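Local atomic coordinates of chorismate synthase (Aquifex aeolicus, PDB entry 1Q1L), a protein that catalyses the elimination of phosphate from 5-enolpyruvylshikimate-3-phosphate to give chorismate, the common precursor of the aromatic amino acids, with reduced FMN as cofactor. Residues L273-E276 with A277-F281. Numbering follows the deposited sequence.
Sequences LGFE and AARRF
The guanidinium of Arg279 lies with one face over the carbonyl of Phe275; Phe275 O stands 3.5 Å from Arg279 CZ, near the middle of the group. Arg279 NH2 comes obliquely to the Phe275 side chain, 3.6 Å from Phe275 CB, with ring and guanidinium planes 27° apart. On the Arg280 guanidinium, one face takes the Leu273 methyl CD2, set off toward the rim and 3.6 Å from Arg280 NH1, while CG of Glu276 approaches obliquely. Arg280 gets there through an extended chain, its CG anti to the carbonyl carbon (chi1 -64°), which carries the group back along the turn to Leu273. The backbone makes successive turns after strand 266-271, an outermost strand, within this chain, of the five-stranded antiparallel sheet of the beta-alpha-beta sandwich; i to i+3 bonds run from Ala278 N to Phe275 O (3.1 Å) and from Arg279 N to Glu276 O (3.1 Å). CB of Leu273 packs on CB of Ala277 at 3.7 Å. The Glu276 carboxylate remains beyond salt-bridge range of both arginines, with Glu276 OE2 4.4 Å from Arg280 NE. In the homotetramer, Arg279 also makes a weak, long ion pair with Glu174 of a second subunit; replacing the arginine by an alanine would probably take away the flat group over the Phe275 carbonyl and leave that glutamate without this partner. Phe275 packs against Ala322 of the same neighbouring subunit, and Ala278 against its Met323.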
loop_
_atom_site.group_PDB
_atom_site.type_symbol
_atom_site.label_atom_id
_atom_site.label_comp_id
_atom_site.label_asym_id
_atom_site.label_seq_id
_atom_site.Cartn_x
_atom_site.Cartn_y
_atom_site.Cartn_z
ATOM N N LEU A 273 24.880 -6.328 -17.225
ATOM C CA LEU A 273 26.262 -6.681 -16.901
ATOM C C LEU A 273 26.515 -6.763 -15.394
ATOM O O LEU A 273 27.269 -7.619 -14.934
ATOM C CB LEU A 273 27.208 -5.659 -17.544
ATOM C CG LEU A 273 28.515 -6.168 -18.157
ATOM C CD1 LEU A 273 28.233 -7.279 -19.164
ATOM C CD2 LEU A 273 29.232 -5.001 -18.830
ATOM N N GLY A 274 25.896 -5.867 -14.631
ATOM C CA GLY A 274 26.042 -5.883 -13.180
ATOM C C GLY A 274 27.395 -5.517 -12.583
ATOM O O GLY A 274 27.954 -4.463 -12.880
ATOM N N PHE A 275 27.905 -6.382 -11.710
ATOM C CA PHE A 275 29.194 -6.164 -11.058
ATOM C C PHE A 275 30.336 -6.027 -12.063
ATOM O O PHE A 275 31.295 -5.298 -11.822
ATOM C CB PHE A 275 29.483 -7.299 -10.066
ATOM C CG PHE A 275 28.774 -7.138 -8.747
ATOM C CD1 PHE A 275 29.357 -6.403 -7.715
ATOM C CD2 PHE A 275 27.500 -7.668 -8.555
ATOM C CE1 PHE A 275 28.677 -6.198 -6.511
ATOM C CE2 PHE A 275 26.808 -7.470 -7.354
ATOM C CZ PHE A 275 27.397 -6.734 -6.332
ATOM N N GLU A 276 30.230 -6.712 -13.195
ATOM C CA GLU A 276 31.267 -6.619 -14.215
ATOM C C GLU A 276 31.279 -5.205 -14.780
ATOM O O GLU A 276 32.334 -4.680 -15.132
ATOM C CB GLU A 276 31.008 -7.619 -15.340
ATOM C CG GLU A 276 32.145 -7.693 -16.347
ATOM C CD GLU A 276 33.479 -7.998 -15.680
ATOM O OE1 GLU A 276 33.626 -9.100 -15.109
ATOM O OE2 GLU A 276 34.378 -7.132 -15.718
ATOM N N ALA A 277 30.099 -4.590 -14.853
ATOM C CA ALA A 277 29.960 -3.232 -15.375
ATOM C C ALA A 277 30.646 -2.211 -14.483
ATOM O O ALA A 277 31.042 -1.142 -14.943
ATOM C CB ALA A 277 28.481 -2.870 -15.518
ATOM N N ALA A 278 30.768 -2.537 -13.201
ATOM C CA ALA A 278 31.401 -1.639 -12.243
ATOM C C ALA A 278 32.921 -1.685 -12.345
ATOM O O ALA A 278 33.608 -0.866 -11.741
ATOM C CB ALA A 278 30.966 -2.000 -10.823
ATOM N N ARG A 279 33.439 -2.643 -13.110
ATOM C CA ARG A 279 34.882 -2.794 -13.287
ATOM C C ARG A 279 35.334 -2.289 -14.655
ATOM O O ARG A 279 36.531 -2.245 -14.939
ATOM C CB ARG A 279 35.283 -4.263 -13.157
ATOM C CG ARG A 279 34.630 -4.976 -11.997
ATOM C CD ARG A 279 35.049 -6.435 -11.923
ATOM N NE ARG A 279 34.125 -7.215 -11.102
ATOM C CZ ARG A 279 33.769 -6.900 -9.859
ATOM N NH1 ARG A 279 34.257 -5.811 -9.276
ATOM N NH2 ARG A 279 32.916 -7.669 -9.195
ATOM N N ARG A 280 34.376 -1.915 -15.500
ATOM C CA ARG A 280 34.691 -1.441 -16.841
ATOM C C ARG A 280 34.654 0.072 -16.973
ATOM O O ARG A 280 34.204 0.775 -16.072
ATOM C CB ARG A 280 33.718 -2.038 -17.857
ATOM C CG ARG A 280 33.781 -3.549 -18.008
ATOM C CD ARG A 280 32.914 -3.959 -19.184
ATOM N NE ARG A 280 32.921 -5.394 -19.439
ATOM C CZ ARG A 280 32.338 -5.955 -20.493
ATOM N NH1 ARG A 280 31.708 -5.199 -21.382
ATOM N NH2 ARG A 280 32.383 -7.269 -20.658
ATOM N N PHE A 281 35.134 0.563 -18.112
ATOM C CA PHE A 281 35.139 1.992 -18.395
ATOM C C PHE A 281 33.770 2.384 -18.931
ATOM O O PHE A 281 33.102 1.589 -19.591
ATOM C CB PHE A 281 36.208 2.327 -19.440
ATOM C CG PHE A 281 37.616 2.116 -18.960
ATOM C CD1 PHE A 281 38.116 2.852 -17.891
ATOM C CD2 PHE A 281 38.442 1.177 -19.573
ATOM C CE1 PHE A 281 39.424 2.657 -17.435
ATOM C CE2 PHE A 281 39.751 0.975 -19.127
ATOM C CZ PHE A 281 40.241 1.719 -18.053
#